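Local coordinates for 3-oxoacyl-[acyl-carrier-protein] synthase 2 (Rickettsia rickettsii, PDB 4JGA) that probably catalyses the decarboxylative condensation of malonyl-acyl carrier protein with a growing acyl chain, the elongation step of fatty acid synthesis, at residues L23-P28 / E372-A377; V99-E104 / E256-V261; S242-K247 / G327-L332; I281-T286 / T425-V430; D321-H326 / L416-G421. All coordinates share one frame; numbering follows the deposited sequence.

Overall arrangement
All five contacts are buried, yet they differ in depth and chemistry. Contact 1 lies nearest the middle of the chain, about 7 Å from its centre, and contact 2 is its neighbour: both are purely apolar, helix against strand, and they lie on adjacent strands of the mixed sheet. Contacts 4 and 5 lie farther along that sheet, strand against strand, antiparallel in one and parallel in the other, so backbone hydrogen bonds dominate. Contacts 1 and 5 meet at a potassium ion, to which both contribute ligands. Contact 3 is the most peripheral, about 18 Å from the centre; it joins two loops through a serine hydroxyl and a water, and its W245 packs on A325 of contact 5.

Contact 1: residues L23-P28 / E372-A377; sequences LGLVTP and EFIFSA. With K (potassium ion), chain C.
With CG1 anti to the carbonyl carbon (chi1 -69°) and CD1 extended beyond it (chi2 166°), I374 sends its longer branch from the helix to the strand, where I374 CD1 ends 3.2 Å from G24 O. L23 and L25 reply with CG beside the backbone N, and each slides past the isoleucine in the opposite direction. I374 carries most of the contact; L25 CD1 touches I374 CG2, at 3.6 Å, and F375 CE1, at 3.8 Å. The phenylalanine leaves its backbone heading away from the strand, and only its long flat side chain brings the ring back. Branched aliphatic residues suit this interior because they fill it without polar groups needing partners. The same turn also serves a metal site: E372 OE1 binds the potassium ion at 2.6 Å, while its OE2 forms a salt bridge with K358. E372 O accepts from both S376 N and S376 OG, from opposite faces of its plane. Helix 368-382 packs on the mixed sheet of the thiolase fold, with V261 of strand 257-265 and L429 and I431 of strand 425-432 beneath it, while V33, S36 and I40 of helix 33-41 close round the leucines and F375.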
# COMPACT_ATOMS: atom_id res chain seq x y z
N LEU A 23 -17.53 13.65 1.38
CA LEU A 23 -17.59 12.47 2.25
C LEU A 23 -18.37 11.35 1.60
O LEU A 23 -19.38 11.59 0.92
CB LEU A 23 -18.24 12.77 3.58
CG LEU A 23 -17.82 14.04 4.34
CD1 LEU A 23 -18.73 14.25 5.55
CD2 LEU A 23 -16.36 13.97 4.77
N GLY A 24 -17.88 10.12 1.80
CA GLY A 24 -18.51 8.91 1.27
C GLY A 24 -18.39 7.75 2.25
O GLY A 24 -17.29 7.50 2.79
N LEU A 25 -19.50 7.03 2.47
CA LEU A 25 -19.53 5.93 3.44
C LEU A 25 -20.37 4.75 2.99
O LEU A 25 -21.48 4.92 2.49
CB LEU A 25 -20.09 6.42 4.79
CG LEU A 25 -19.18 7.18 5.70
CD1 LEU A 25 -19.98 7.72 6.88
CD2 LEU A 25 -18.01 6.32 6.19
N VAL A 26 -19.83 3.55 3.18
CA VAL A 26 -20.59 2.30 3.17
C VAL A 26 -20.23 1.56 4.44
O VAL A 26 -19.08 1.16 4.62
CB VAL A 26 -20.28 1.41 1.97
CG1 VAL A 26 -21.10 0.13 2.02
CG2 VAL A 26 -20.59 2.17 0.68
N THR A 27 -21.20 1.44 5.34
CA THR A 27 -20.92 0.88 6.67
C THR A 27 -22.02 -0.11 7.10
O THR A 27 -23.07 -0.18 6.49
CB THR A 27 -20.80 1.98 7.75
OG1 THR A 27 -22.11 2.42 8.14
CG2 THR A 27 -19.92 3.16 7.27
N PRO A 28 -21.75 -0.89 8.14
CA PRO A 28 -22.74 -1.80 8.66
C PRO A 28 -24.01 -1.10 9.23
O PRO A 28 -24.98 -1.78 9.54
CB PRO A 28 -22.00 -2.51 9.78
CG PRO A 28 -20.60 -2.52 9.32
CD PRO A 28 -20.42 -1.18 8.69
N GLU A 372 -13.74 6.47 10.35
CA GLU A 372 -13.73 7.20 11.60
C GLU A 372 -13.31 8.68 11.42
O GLU A 372 -13.76 9.56 12.18
CB GLU A 372 -12.82 6.47 12.58
CG GLU A 372 -13.50 5.22 13.12
CD GLU A 372 -12.54 4.14 13.60
OE1 GLU A 372 -11.36 4.48 13.90
OE2 GLU A 372 -12.98 2.96 13.70
N PHE A 373 -12.45 8.94 10.44
CA PHE A 373 -12.12 10.29 10.03
C PHE A 373 -13.37 11.05 9.58
O PHE A 373 -13.57 12.22 9.91
CB PHE A 373 -11.09 10.25 8.90
CG PHE A 373 -10.69 11.60 8.36
CD1 PHE A 373 -11.39 12.17 7.32
CD2 PHE A 373 -9.62 12.30 8.91
CE1 PHE A 373 -11.05 13.42 6.81
CE2 PHE A 373 -9.26 13.54 8.41
CZ PHE A 373 -9.97 14.11 7.35
N ILE A 374 -14.22 10.38 8.80
CA ILE A 374 -15.50 10.94 8.40
C ILE A 374 -16.42 11.23 9.59
O ILE A 374 -16.99 12.34 9.71
CB ILE A 374 -16.16 10.04 7.35
CG1 ILE A 374 -15.34 10.11 6.05
CG2 ILE A 374 -17.60 10.45 7.11
CD1 ILE A 374 -15.64 9.04 5.01
N PHE A 375 -16.56 10.26 10.50
CA PHE A 375 -17.34 10.49 11.73
C PHE A 375 -16.82 11.70 12.49
O PHE A 375 -17.61 12.48 13.04
CB PHE A 375 -17.36 9.26 12.65
CG PHE A 375 -18.05 8.05 12.07
CD1 PHE A 375 -19.00 8.15 11.07
CD2 PHE A 375 -17.74 6.78 12.55
CE1 PHE A 375 -19.63 7.03 10.58
CE2 PHE A 375 -18.36 5.63 12.05
CZ PHE A 375 -19.31 5.77 11.07
N SER A 376 -15.49 11.86 12.49
CA SER A 376 -14.83 12.97 13.18
C SER A 376 -15.22 14.33 12.58
O SER A 376 -15.55 15.28 13.31
CB SER A 376 -13.31 12.77 13.19
OG SER A 376 -12.94 11.60 13.94
N ALA A 377 -15.23 14.39 11.24
CA ALA A 377 -15.68 15.57 10.56
C ALA A 377 -17.16 15.87 10.83
O ALA A 377 -17.56 17.02 10.95
CB ALA A 377 -15.45 15.41 9.07
K K C . -10.38 6.53 15.25

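Contact 2: residues V99-E104 / E256-V261; sequences VAAATE and EGAGVV
A101 is the first residue of the helical segment to reach the strand: its methyl lies 3.8 Å from A258 CB, and the same A101 CB is 3.8 Å from V260 CG2. The small alanine methyl suits the close approach of helix and strand, whose axes come to 6.9 Å at an angle of 30°. Next comes A102, which presents its backbone as much as its methyl, with A102 CA 3.7 Å from V260 CG1. The valine is turned so that CG1 is anti to its own backbone N (chi1 177°), and its two methyls therefore fork over the helix, CG1 against A102 and CG2 against A101. T103 faces the other way. Its hydroxyl folds back on the helix, T103 OG1 meeting V99 O at 2.8 Å from above the carbonyl plane, on the face opposite T103 N, and the same hydroxyl is also bonded to K171. E104 takes no part in the packing on 256-261; its carboxylate reaches the neighbouring strand 18-26, OE1 accepting from L25 N, and OE2 accepts from V33 N. On the strand, G257 has backbone angles at which a side chain would collide with E256 O. In the mixed sheet of the thiolase fold, A258 and V260 give one face of the strand to helix 93-109, whereas V261 on the other meets F373 and I374 of helix 368-382; strands 18-26 and 206-213 flank it within the sheet, and helix 163-172 covers A102 through V168.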
# COMPACT_ATOMS: atom_id res chain seq x y z
N VAL A 99 -15.46 1.81 -4.40
CA VAL A 99 -15.96 2.59 -5.52
C VAL A 99 -17.27 3.28 -5.12
O VAL A 99 -17.48 4.43 -5.46
CB VAL A 99 -16.15 1.73 -6.77
CG1 VAL A 99 -16.82 2.52 -7.89
CG2 VAL A 99 -14.79 1.24 -7.28
N ALA A 100 -18.10 2.59 -4.36
CA ALA A 100 -19.34 3.18 -3.89
C ALA A 100 -19.07 4.40 -2.96
O ALA A 100 -19.66 5.47 -3.14
CB ALA A 100 -20.19 2.13 -3.19
N ALA A 101 -18.18 4.24 -1.99
CA ALA A 101 -17.87 5.34 -1.09
C ALA A 101 -17.21 6.53 -1.85
O ALA A 101 -17.51 7.70 -1.60
CB ALA A 101 -17.00 4.88 0.06
N ALA A 102 -16.33 6.23 -2.78
CA ALA A 102 -15.65 7.26 -3.53
C ALA A 102 -16.63 8.00 -4.45
O ALA A 102 -16.52 9.20 -4.62
CB ALA A 102 -14.53 6.67 -4.35
N THR A 103 -17.58 7.27 -5.01
CA THR A 103 -18.58 7.87 -5.89
C THR A 103 -19.42 8.88 -5.08
O THR A 103 -19.57 10.03 -5.50
CB THR A 103 -19.47 6.80 -6.53
OG1 THR A 103 -18.67 5.98 -7.41
CG2 THR A 103 -20.61 7.47 -7.31
N GLU A 104 -19.86 8.47 -3.90
CA GLU A 104 -20.56 9.38 -3.01
C GLU A 104 -19.68 10.63 -2.66
O GLU A 104 -20.16 11.78 -2.74
CB GLU A 104 -21.01 8.65 -1.74
CG GLU A 104 -21.83 9.58 -0.83
CD GLU A 104 -22.24 8.98 0.50
OE1 GLU A 104 -21.79 7.89 0.88
OE2 GLU A 104 -23.03 9.68 1.21
N GLU A 256 -16.95 -4.73 7.74
CA GLU A 256 -16.67 -4.49 6.32
C GLU A 256 -17.27 -3.15 5.93
O GLU A 256 -18.25 -2.70 6.52
CB GLU A 256 -17.23 -5.62 5.46
CG GLU A 256 -18.73 -5.83 5.65
CD GLU A 256 -19.37 -6.76 4.65
OE1 GLU A 256 -20.61 -6.83 4.68
OE2 GLU A 256 -18.67 -7.40 3.83
N GLY A 257 -16.67 -2.53 4.92
CA GLY A 257 -17.22 -1.32 4.31
C GLY A 257 -16.12 -0.43 3.78
O GLY A 257 -15.01 -0.89 3.51
N ALA A 258 -16.44 0.84 3.62
CA ALA A 258 -15.49 1.81 3.13
C ALA A 258 -15.82 3.22 3.58
O ALA A 258 -16.99 3.58 3.87
CB ALA A 258 -15.41 1.74 1.60
N GLY A 259 -14.78 4.02 3.62
CA GLY A 259 -14.86 5.44 3.92
C GLY A 259 -13.87 6.17 3.03
O GLY A 259 -12.70 5.87 3.03
N VAL A 260 -14.38 7.11 2.24
CA VAL A 260 -13.58 7.87 1.31
C VAL A 260 -13.91 9.33 1.46
O VAL A 260 -15.07 9.70 1.65
CB VAL A 260 -13.82 7.41 -0.14
CG1 VAL A 260 -13.03 8.27 -1.09
CG2 VAL A 260 -13.40 5.95 -0.28
N VAL A 261 -12.88 10.17 1.34
CA VAL A 261 -13.03 11.64 1.34
C VAL A 261 -12.37 12.28 0.13
O VAL A 261 -11.51 11.68 -0.52
CB VAL A 261 -12.48 12.27 2.65
CG1 VAL A 261 -13.19 11.71 3.88
CG2 VAL A 261 -10.97 12.06 2.80

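Contact 3: residues S242-K247 / G327-L332; sequences SRPWDK and GTSTTL
A type II beta turn, R243 to D246, packs its first three residues against the loop G327-T330 that leads into helix 331-345, with T330 at the N-cap, joining the N-terminal and C-terminal synthase sequence regions. The turn is closed by D246 N bonding to R243 O at 2.9 Å. Proline fits its second position, where the backbone is already bent as the ring requires; W245 at the third adopts a positive phi (65°), unusual for a residue with a side chain, and its N is bonded to D334. The central link is S329. With OG anti to its backbone N (chi1 -160°), the hydroxyl accepts a hydrogen bond from R243 N, the atoms R243 N and S329 OG lying 2.8 Å apart. P244 and W245 press on G327: P244 CG comes within 3.4 Å of G327 O, and W245 CZ2 within 4.1 Å of G327 CA. Glycine suits this place twice over, since its phi is positive and a CB would jam against the indole. P244 CB in turn lies over one face of that indole, toward the rim. R243 steers its guanidinium back to the turn: R243 NE donates to D246 OD2 at 3.0 Å, a salt bridge in which the oxygen lies in the guanidinium plane but is met 67° out of the carboxylate plane. Other guanidinium nitrogens reach K240 O and D392. Just before the turn, S242 OG, bonded also to K358 O, accepts from a water at 2.7 Å, and that water donates its other proton to T328 O at 2.8 Å.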
# COMPACT_ATOMS: atom_id res chain seq x y z
N SER A 242 -19.10 -5.76 20.97
CA SER A 242 -18.08 -4.73 20.82
C SER A 242 -18.30 -3.69 21.94
O SER A 242 -19.25 -2.89 21.88
CB SER A 242 -18.16 -4.11 19.44
OG SER A 242 -17.08 -3.24 19.19
N ARG A 243 -17.44 -3.74 22.96
CA ARG A 243 -17.63 -2.99 24.21
C ARG A 243 -16.34 -2.34 24.71
O ARG A 243 -15.81 -2.68 25.77
CB ARG A 243 -18.28 -3.89 25.28
CG ARG A 243 -17.63 -5.25 25.49
CD ARG A 243 -18.61 -6.24 26.12
NE ARG A 243 -19.33 -5.68 27.26
CZ ARG A 243 -20.64 -5.42 27.34
NH1 ARG A 243 -21.50 -5.68 26.36
NH2 ARG A 243 -21.13 -4.89 28.46
N PRO A 244 -15.85 -1.36 23.94
CA PRO A 244 -14.57 -0.73 24.26
C PRO A 244 -14.53 -0.16 25.67
O PRO A 244 -15.48 0.49 26.11
CB PRO A 244 -14.41 0.36 23.19
CG PRO A 244 -15.34 -0.07 22.08
CD PRO A 244 -16.50 -0.71 22.79
N TRP A 245 -13.43 -0.46 26.35
CA TRP A 245 -13.14 -0.08 27.74
C TRP A 245 -14.08 -0.69 28.79
O TRP A 245 -13.97 -0.34 29.97
CB TRP A 245 -13.04 1.43 27.89
CG TRP A 245 -12.14 2.04 26.89
CD1 TRP A 245 -10.75 1.95 26.85
CD2 TRP A 245 -12.51 2.84 25.78
NE1 TRP A 245 -10.27 2.65 25.75
CE2 TRP A 245 -11.32 3.21 25.09
CE3 TRP A 245 -13.74 3.29 25.29
CZ2 TRP A 245 -11.34 3.99 23.96
CZ3 TRP A 245 -13.74 4.08 24.16
CH2 TRP A 245 -12.57 4.43 23.52
N ASP A 246 -15.00 -1.57 28.37
CA ASP A 246 -15.90 -2.26 29.29
C ASP A 246 -15.13 -3.44 29.89
O ASP A 246 -14.30 -4.07 29.23
CB ASP A 246 -17.15 -2.77 28.59
CG ASP A 246 -18.16 -3.33 29.57
OD1 ASP A 246 -18.93 -2.53 30.15
OD2 ASP A 246 -18.17 -4.59 29.76
N LYS A 247 -15.40 -3.71 31.16
CA LYS A 247 -14.75 -4.80 31.86
C LYS A 247 -15.01 -6.15 31.24
O LYS A 247 -14.22 -7.05 31.46
CB LYS A 247 -15.16 -4.83 33.34
CG LYS A 247 -14.43 -3.76 34.14
CD LYS A 247 -14.48 -3.98 35.64
CE LYS A 247 -13.84 -2.80 36.34
NZ LYS A 247 -14.04 -2.86 37.79
N GLY A 327 -9.87 2.15 19.78
CA GLY A 327 -10.92 1.56 20.63
C GLY A 327 -11.60 0.31 20.11
O GLY A 327 -12.82 0.31 19.81
N THR A 328 -10.82 -0.77 19.98
CA THR A 328 -11.32 -1.97 19.30
C THR A 328 -12.07 -2.98 20.16
O THR A 328 -12.67 -3.90 19.61
CB THR A 328 -10.17 -2.75 18.58
OG1 THR A 328 -9.31 -3.32 19.55
CG2 THR A 328 -9.40 -1.82 17.71
N SER A 329 -12.09 -2.79 21.47
CA SER A 329 -12.71 -3.76 22.43
C SER A 329 -11.79 -4.95 22.77
O SER A 329 -12.27 -6.05 23.06
CB SER A 329 -14.09 -4.26 21.96
OG SER A 329 -14.82 -4.78 23.05
N THR A 330 -10.48 -4.73 22.68
CA THR A 330 -9.49 -5.70 23.18
C THR A 330 -9.12 -5.38 24.62
O THR A 330 -9.20 -4.21 25.05
CB THR A 330 -8.18 -5.64 22.37
OG1 THR A 330 -7.77 -4.27 22.28
CG2 THR A 330 -8.38 -6.19 20.97
N THR A 331 -8.65 -6.41 25.35
CA THR A 331 -8.25 -6.23 26.73
C THR A 331 -7.03 -5.29 26.82
O THR A 331 -7.11 -4.24 27.45
CB THR A 331 -7.94 -7.58 27.38
OG1 THR A 331 -9.09 -8.43 27.25
CG2 THR A 331 -7.61 -7.40 28.88
N LEU A 332 -5.94 -5.66 26.15
CA LEU A 332 -4.69 -4.90 26.22
C LEU A 332 -4.75 -3.61 25.45
O LEU A 332 -4.45 -2.54 25.99
CB LEU A 332 -3.47 -5.74 25.76
CG LEU A 332 -3.19 -7.02 26.59
CD1 LEU A 332 -2.11 -7.88 25.93
CD2 LEU A 332 -2.83 -6.67 28.02
O HOH W 1 -14.87 -4.29 17.95

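Contact 4: residues I281-T286 / T425-V430; sequences IGYGST and TNASLV
The Y283 ring turns one edge to strand 425-430, where S428 O lies in the ring plane 3.7 Å from Y283 CD1, with A427 CB farther round the same rim. L429 runs alongside, pointing the same way, and its CD2 meets Y283 CD1 obliquely at 3.7 Å. CG of the tyrosine is anti to the backbone N (chi1 177°), which leans the ring out over the sheet face toward H190, M196 and R197 of helix 187-200, where its OH bonds to D194. The amide of N426, the other flat group, sends ND2 chiefly to D288; its bonds to T286 are weak, N426 ND2 lying 3.3 Å from T286 OG1, which is itself bonded to G301 O. These side chains ride on two antiparallel neighbours in the mixed beta structure of the layered thiolase fold, running at 174° to each other. Regular hydrogen-bonded pairs, such as G284 with S428, give way at one end to a classic beta bulge: I281 N at 2.9 Å and G282 N at 3.3 Å both donate to V430 O from the same face of its plane. Glycine belongs at G282 because a CB would be jammed against V430 CB. Beside the bulge, I281 CG1 touches V430 CG1 at 3.7 Å. Y283, S285, A427 and L429 share one face, and T286, N426, S428 and V430 the other, toward helix 300-312. S285 OG bonds to H190 and to Q179 of the second subunit, and T425 OG1 reaches N178 O of that subunit.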
# COMPACT_ATOMS: atom_id res chain seq x y z
N ILE A 281 -5.21 19.42 9.72
CA ILE A 281 -4.11 20.24 10.17
C ILE A 281 -2.96 19.46 10.79
O ILE A 281 -1.88 20.00 10.95
CB ILE A 281 -4.56 21.35 11.18
CG1 ILE A 281 -5.33 20.79 12.37
CG2 ILE A 281 -5.36 22.42 10.48
CD1 ILE A 281 -5.47 21.82 13.49
N GLY A 282 -3.20 18.22 11.18
CA GLY A 282 -2.16 17.44 11.82
C GLY A 282 -2.20 15.98 11.45
O GLY A 282 -3.29 15.39 11.34
N TYR A 283 -1.00 15.40 11.34
CA TYR A 283 -0.82 14.00 10.97
C TYR A 283 0.42 13.45 11.69
O TYR A 283 1.52 13.98 11.51
CB TYR A 283 -0.60 13.87 9.47
CG TYR A 283 -0.32 12.48 8.87
CD1 TYR A 283 -0.82 11.31 9.42
CD2 TYR A 283 0.38 12.38 7.66
CE1 TYR A 283 -0.60 10.09 8.82
CE2 TYR A 283 0.58 11.16 7.03
CZ TYR A 283 0.10 10.02 7.60
OH TYR A 283 0.33 8.82 6.96
N GLY A 284 0.20 12.42 12.49
CA GLY A 284 1.27 11.70 13.17
C GLY A 284 1.32 10.27 12.66
O GLY A 284 0.28 9.63 12.47
N SER A 285 2.52 9.76 12.42
CA SER A 285 2.73 8.42 11.90
C SER A 285 3.99 7.80 12.51
O SER A 285 5.08 8.29 12.29
CB SER A 285 2.88 8.45 10.38
OG SER A 285 3.12 7.15 9.88
N THR A 286 3.83 6.73 13.27
CA THR A 286 4.92 6.18 14.06
C THR A 286 4.88 4.65 14.05
O THR A 286 3.90 4.03 13.61
CB THR A 286 4.79 6.62 15.52
OG1 THR A 286 3.56 6.11 16.06
CG2 THR A 286 4.79 8.12 15.66
N THR A 425 2.04 -0.29 13.63
CA THR A 425 1.96 0.93 12.85
C THR A 425 0.84 1.83 13.43
O THR A 425 -0.24 1.33 13.75
CB THR A 425 1.79 0.64 11.35
OG1 THR A 425 1.77 1.87 10.64
CG2 THR A 425 0.50 -0.18 11.04
N ASN A 426 1.11 3.12 13.59
CA ASN A 426 0.17 4.05 14.24
C ASN A 426 -0.01 5.29 13.42
O ASN A 426 0.96 5.85 12.89
CB ASN A 426 0.68 4.48 15.60
CG ASN A 426 1.09 3.29 16.47
OD1 ASN A 426 0.25 2.60 17.03
ND2 ASN A 426 2.39 3.05 16.54
N ALA A 427 -1.26 5.71 13.28
CA ALA A 427 -1.55 6.96 12.61
C ALA A 427 -2.59 7.76 13.41
O ALA A 427 -3.60 7.19 13.89
CB ALA A 427 -2.03 6.70 11.20
N SER A 428 -2.34 9.06 13.56
CA SER A 428 -3.28 9.99 14.19
C SER A 428 -3.48 11.20 13.28
O SER A 428 -2.52 11.70 12.67
CB SER A 428 -2.78 10.47 15.55
OG SER A 428 -2.78 9.39 16.46
N LEU A 429 -4.73 11.63 13.18
CA LEU A 429 -5.11 12.75 12.37
C LEU A 429 -5.84 13.80 13.23
O LEU A 429 -6.65 13.45 14.09
CB LEU A 429 -6.02 12.28 11.24
CG LEU A 429 -5.32 11.44 10.16
CD1 LEU A 429 -6.35 10.68 9.30
CD2 LEU A 429 -4.39 12.31 9.32
N VAL A 430 -5.52 15.07 13.00
CA VAL A 430 -6.21 16.18 13.64
C VAL A 430 -6.95 17.02 12.58
O VAL A 430 -6.37 17.45 11.56
CB VAL A 430 -5.26 17.10 14.43
CG1 VAL A 430 -6.01 18.31 14.99
CG2 VAL A 430 -4.60 16.33 15.54

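Contact 5: residues D321-H326 / L416-G421. With K (potassium ion), chain C; NA (sodium ion), chain E.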
# COMPACT_ATOMS: atom_id res chain seq x y z
N ASP A 321 -11.17 18.84 21.42
CA ASP A 321 -12.51 18.70 22.10
C ASP A 321 -13.03 17.26 22.14
O ASP A 321 -13.69 16.84 23.10
CB ASP A 321 -13.51 19.58 21.40
CG ASP A 321 -13.15 21.04 21.48
OD1 ASP A 321 -12.85 21.52 22.61
OD2 ASP A 321 -13.16 21.71 20.42
N TYR A 322 -12.72 16.50 21.09
CA TYR A 322 -13.23 15.14 20.95
C TYR A 322 -12.17 14.28 20.29
O TYR A 322 -11.45 14.75 19.40
CB TYR A 322 -14.56 15.12 20.16
CG TYR A 322 -14.96 13.73 19.71
CD1 TYR A 322 -15.39 12.78 20.64
CD2 TYR A 322 -14.89 13.34 18.37
CE1 TYR A 322 -15.74 11.51 20.24
CE2 TYR A 322 -15.26 12.06 17.97
CZ TYR A 322 -15.67 11.15 18.92
OH TYR A 322 -16.01 9.85 18.56
N ILE A 323 -12.09 13.03 20.76
CA ILE A 323 -11.17 12.03 20.27
C ILE A 323 -11.97 10.82 19.82
O ILE A 323 -12.75 10.24 20.59
CB ILE A 323 -10.18 11.56 21.36
CG1 ILE A 323 -9.40 12.75 21.88
CG2 ILE A 323 -9.26 10.45 20.83
CD1 ILE A 323 -8.57 12.43 23.09
N ASN A 324 -11.81 10.47 18.55
CA ASN A 324 -12.36 9.23 18.04
C ASN A 324 -11.25 8.21 18.16
O ASN A 324 -10.27 8.22 17.39
CB ASN A 324 -12.87 9.37 16.60
CG ASN A 324 -13.62 8.12 16.15
OD1 ASN A 324 -13.00 7.15 15.67
ND2 ASN A 324 -14.97 8.11 16.33
N ALA A 325 -11.40 7.34 19.15
CA ALA A 325 -10.40 6.39 19.52
C ALA A 325 -10.27 5.28 18.45
O ALA A 325 -11.14 5.13 17.59
CB ALA A 325 -10.77 5.79 20.86
N HIS A 326 -9.16 4.56 18.49
CA HIS A 326 -9.07 3.31 17.80
C HIS A 326 -10.02 2.32 18.47
O HIS A 326 -10.94 1.80 17.82
CB HIS A 326 -7.63 2.78 17.80
CG HIS A 326 -7.44 1.62 16.87
ND1 HIS A 326 -7.84 1.65 15.55
CD2 HIS A 326 -6.88 0.41 17.07
CE1 HIS A 326 -7.53 0.51 14.97
NE2 HIS A 326 -6.94 -0.27 15.87
N LEU A 416 -9.28 14.77 17.27
CA LEU A 416 -8.18 13.85 17.06
C LEU A 416 -8.78 12.45 16.79
O LEU A 416 -9.68 12.00 17.52
CB LEU A 416 -7.29 13.78 18.32
CG LEU A 416 -6.20 12.70 18.37
CD1 LEU A 416 -5.08 13.02 17.40
CD2 LEU A 416 -5.62 12.58 19.76
N SER A 417 -8.26 11.76 15.78
CA SER A 417 -8.70 10.40 15.48
C SER A 417 -7.48 9.48 15.33
O SER A 417 -6.56 9.77 14.59
CB SER A 417 -9.53 10.38 14.18
OG SER A 417 -10.02 9.08 13.89
N ASN A 418 -7.50 8.37 16.06
CA ASN A 418 -6.44 7.41 16.10
C ASN A 418 -6.74 6.11 15.33
O ASN A 418 -7.87 5.64 15.32
CB ASN A 418 -6.17 7.01 17.56
CG ASN A 418 -5.67 8.14 18.41
OD1 ASN A 418 -5.08 9.12 17.94
ND2 ASN A 418 -5.90 8.02 19.70
N SER A 419 -5.68 5.52 14.78
CA SER A 419 -5.73 4.17 14.22
C SER A 419 -4.42 3.45 14.41
O SER A 419 -3.35 4.01 14.07
CB SER A 419 -5.97 4.17 12.72
OG SER A 419 -7.10 4.91 12.37
N PHE A 420 -4.49 2.23 14.94
CA PHE A 420 -3.31 1.43 15.21
C PHE A 420 -3.46 0.08 14.50
O PHE A 420 -4.59 -0.42 14.28
CB PHE A 420 -3.10 1.25 16.72
CG PHE A 420 -3.32 2.51 17.54
CD1 PHE A 420 -2.68 3.71 17.20
CD2 PHE A 420 -4.12 2.50 18.67
CE1 PHE A 420 -2.90 4.88 17.92
CE2 PHE A 420 -4.34 3.66 19.41
CZ PHE A 420 -3.72 4.84 19.04
N GLY A 421 -2.35 -0.52 14.08
CA GLY A 421 -2.44 -1.77 13.35
C GLY A 421 -1.32 -2.70 13.62
O GLY A 421 -0.28 -2.30 14.17
K K C . -10.38 6.53 15.25
NA NA E . -10.97 21.94 24.29
O HOH W 2 -9.00 3.27 13.28
O HOH W 3 -10.12 23.30 26.76
O HOH W 4 -11.96 20.14 25.83
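N324 O has two partners, the potassium ion at 2.7 Å and N418 N of the neighbouring strand, which donates to it at 3.1 Å, nearly along the C=O axis. In this parallel strand pair of the thiolase fold, N324 and A325 from one segment and S417 and N418 from the other surround the ion together. N324 gives it a second ligand: with CG anti to the backbone N (chi1 -172°), its OD1 reaches the potassium ion at 2.7 Å. The rotation of that amide is fixed at its other end, where N324 ND2 donates to Y322 OH, itself bonded to S355. S417 OG binds the potassium ion at 2.9 Å and N418 O at 2.7 Å; A325 O and the E372 carboxylate complete the six ligands, an all-oxygen shell such as a large alkali ion prefers. At the other end of the segment D321 OD1 binds a sodium ion together with D318 O and two waters, while its OD2 pairs with K411. Between these metals I323 and L416 share an apolar face, covered by F345. Past N324 the segments meet through H326. Its CB touches F420 CD2 at 3.6 Å, the two rings inclined at 62°, and a water in the imidazole plane bridges H326 ND1 to S419 OG. The backbone atom F420 N sits 3.4 Å above the plane of the H326 ring, over its centre.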